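Local coordinates for protein lipolytic enzyme (Clostridium thermocellum, PDB 2VPT) that is the catalytic domain of a cellulosomal family 3 carbohydrate esterase, a calcium-binding SGNH-type hydrolase that removes acetyl groups from xylan, at residues R28-L31 with Y32-T36. Sequence-based numbering, arbitrary orientation. Where two conformers were deposited one is given.
Sequences RTEL and YRLLT
E30 reaches forward along the helix to L34, one turn on. From its CB the chain passes to CG; this CG, trans to the backbone N (chi1 180°), lies 4.1 Å from CD1 of L34. A bend at chi2 (65°) then turns the carboxylate forward along the helix, its OE2 leading toward L34: OE2 of E30 rests 3.7 Å from CD2 of L34, a contact of oxygen with methyl. R33 carries the opposite charge, but in one of its two conformers the charged ends do not meet, so any attraction there is at most long-range. The charged E30 and R33 suit places that solvent can reach, while the apolar L34 suits a place against N189 and Y192 of helix 181-203.

All of this belongs to helix 28-37 of the SGNH hydrolase fold, which packs against helix 181-203 and strand 41-44. Successive i to i+4 bonds hold the turns together; L34 N donates to E30 O at 3.0 Å, in the carbonyl plane, and the bond from R33 N to T29 O is weak. On the buried face L31 and L35 suit the core: CG of L31 touches CD1 of L35 at 3.9 Å, and L31 also packs on W191 of helix 181-203 and L35 on I42 of strand 41-44. Farther round, Y32 O accepts from both T36 N and T36 OG1, the hydroxyl at 2.8 Å. That same hydroxyl lies over one face of the Y32 ring, near its rim.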
ATOM      1  N   ARG A  28       7.001   5.070   9.003  1.00  9.04           N
ATOM      2  CA  ARG A  28       8.308   4.824   8.383  1.00  8.98           C
ATOM      3  C   ARG A  28       8.906   6.098   7.788  1.00  9.20           C
ATOM      4  O   ARG A  28      10.114   6.311   7.867  1.00  9.51           O
ATOM      5  CB  ARG A  28       8.204   3.702   7.344  1.00  9.19           C
ATOM      6  CG  ARG A  28       7.910   2.342   8.004  1.00  9.14           C
ATOM      7  CD  ARG A  28       7.526   1.264   7.028  1.00  9.80           C
ATOM      8  NE  ARG A  28       6.185   1.416   6.474  1.00 10.03           N
ATOM      9  CZ  ARG A  28       5.883   1.834   5.242  1.00  8.95           C
ATOM     10  NH1 ARG A  28       6.801   2.234   4.366  1.00  9.96           N
ATOM     11  NH2 ARG A  28       4.616   1.899   4.899  1.00  9.69           N
ATOM     12  N   THR A  29       8.065   6.959   7.234  1.00  9.71           N
ATOM     13  CA  THR A  29       8.558   8.214   6.605  1.00  9.50           C
ATOM     14  C   THR A  29       9.311   9.059   7.629  1.00 10.40           C
ATOM     15  O   THR A  29      10.478   9.410   7.448  1.00 11.09           O
ATOM     16  CB  THR A  29       7.391   9.008   6.030  1.00  9.60           C
ATOM     17  OG1 THR A  29       6.652   8.152   5.150  1.00 10.67           O
ATOM     18  CG2 THR A  29       7.880  10.236   5.267  1.00 10.71           C
ATOM     19  N   GLU A  30       8.650   9.378   8.731  1.00 10.54           N
ATOM     20  CA  GLU A  30       9.274  10.239   9.743  1.00 11.23           C
ATOM     21  C   GLU A  30      10.366   9.501  10.511  1.00 10.92           C
ATOM     22  O   GLU A  30      11.396  10.078  10.852  1.00 11.49           O
ATOM     23  CB  GLU A  30       8.211  10.812  10.669  1.00 12.11           C
ATOM     24  CG  GLU A  30       8.707  11.731  11.781  1.00 15.19           C
ATOM     25  CD  GLU A  30       9.318  13.016  11.271  1.00 19.82           C
ATOM     26  OE1 GLU A  30       9.021  13.431  10.128  1.00 20.44           O
ATOM     27  OE2 GLU A  30      10.096  13.629  12.042  1.00 24.47           O
ATOM     28  N   LEU A  31      10.171   8.217  10.806  1.00 10.61           N
ATOM     29  CA  LEU A  31      11.182   7.523  11.578  1.00 10.66           C
ATOM     30  C   LEU A  31      12.477   7.381  10.784  1.00 10.96           C
ATOM     31  O   LEU A  31      13.566   7.507  11.349  1.00 11.05           O
ATOM     32  CB  LEU A  31      10.688   6.151  12.053  1.00 10.71           C
ATOM     33  CG  LEU A  31      11.639   5.384  12.972  1.00 11.20           C
ATOM     34  CD1 LEU A  31      11.960   6.181  14.235  1.00 11.89           C
ATOM     35  CD2 LEU A  31      11.023   4.050  13.337  1.00 11.83           C
ATOM     36  N   TYR A  32      12.379   7.142   9.474  1.00 10.72           N
ATOM     37  CA  TYR A  32      13.577   7.068   8.642  1.00 11.53           C
ATOM     38  C   TYR A  32      14.357   8.380   8.717  1.00 11.55           C
ATOM     39  O   TYR A  32      15.594   8.354   8.807  1.00 12.68           O
ATOM     40  CB  TYR A  32      13.213   6.740   7.189  1.00 11.60           C
ATOM     41  CG  TYR A  32      14.410   6.397   6.339  1.00 11.41           C
ATOM     42  CD1 TYR A  32      14.966   5.133   6.372  1.00 11.81           C
ATOM     43  CD2 TYR A  32      15.021   7.359   5.547  1.00 12.28           C
ATOM     44  CE1 TYR A  32      16.076   4.808   5.634  1.00 12.40           C
ATOM     45  CE2 TYR A  32      16.125   7.046   4.798  1.00 12.80           C
ATOM     46  CZ  TYR A  32      16.657   5.780   4.836  1.00 13.54           C
ATOM     47  OH  TYR A  32      17.764   5.436   4.092  1.00 16.29           O
ATOM     48  N   ARG A  33      13.639   9.492   8.696  1.00 12.13           N
ATOM     49  CA  ARG A  33      14.263  10.817   8.850  0.50 12.61           C
ATOM     50  C   ARG A  33      14.977  10.928  10.183  1.00 12.73           C
ATOM     51  O   ARG A  33      16.146  11.315  10.239  1.00 13.37           O
ATOM     52  CB  ARG A  33      13.230  11.937   8.770  0.50 12.68           C
ATOM     53  CG  ARG A  33      12.626  12.144   7.396  0.50 13.17           C
ATOM     54  CD  ARG A  33      11.825  13.413   7.300  0.50 14.97           C
ATOM     55  NE  ARG A  33      12.691  14.595   7.352  0.50 17.17           N
ATOM     56  CZ  ARG A  33      12.292  15.850   7.128  0.50 18.57           C
ATOM     57  NH1 ARG A  33      11.028  16.129   6.833  0.50 19.77           N
ATOM     58  NH2 ARG A  33      13.177  16.837   7.208  0.50 19.48           N
ATOM     59  N   LEU A  34      14.274  10.593  11.268  1.00 12.13           N
ATOM     60  CA  LEU A  34      14.848  10.791  12.597  1.00 12.07           C
ATOM     61  C   LEU A  34      16.077   9.940  12.805  1.00 12.51           C
ATOM     62  O   LEU A  34      17.065  10.405  13.369  1.00 13.67           O
ATOM     63  CB  LEU A  34      13.812  10.483  13.687  1.00 12.14           C
ATOM     64  CG  LEU A  34      12.574  11.369  13.769  1.00 12.69           C
ATOM     65  CD1 LEU A  34      11.496  10.787  14.696  1.00 15.10           C
ATOM     66  CD2 LEU A  34      12.948  12.800  14.190  1.00 15.66           C
ATOM     67  N   LEU A  35      16.034   8.692  12.366  1.00 12.70           N
ATOM     68  CA  LEU A  35      17.149   7.783  12.549  1.00 12.49           C
ATOM     69  C   LEU A  35      18.348   8.197  11.708  1.00 12.82           C
ATOM     70  O   LEU A  35      19.489   8.120  12.168  1.00 13.93           O
ATOM     71  CB  LEU A  35      16.751   6.340  12.243  1.00 12.41           C
ATOM     72  CG  LEU A  35      15.736   5.714  13.194  1.00 12.34           C
ATOM     73  CD1 LEU A  35      15.361   4.331  12.662  1.00 12.89           C
ATOM     74  CD2 LEU A  35      16.260   5.638  14.621  1.00 13.96           C
ATOM     75  N   THR A  36      18.084   8.642  10.486  1.00 12.71           N
ATOM     76  CA  THR A  36      19.144   9.149   9.620  1.00 12.97           C
ATOM     77  C   THR A  36      19.759  10.419  10.208  1.00 13.48           C
ATOM     78  O   THR A  36      20.981  10.539  10.269  1.00 14.83           O
ATOM     79  CB  THR A  36      18.627   9.382   8.198  1.00 12.59           C
ATOM     80  OG1 THR A  36      18.134   8.157   7.667  1.00 13.57           O
ATOM     81  CG2 THR A  36      19.754   9.858   7.268  1.00 13.39           C
TER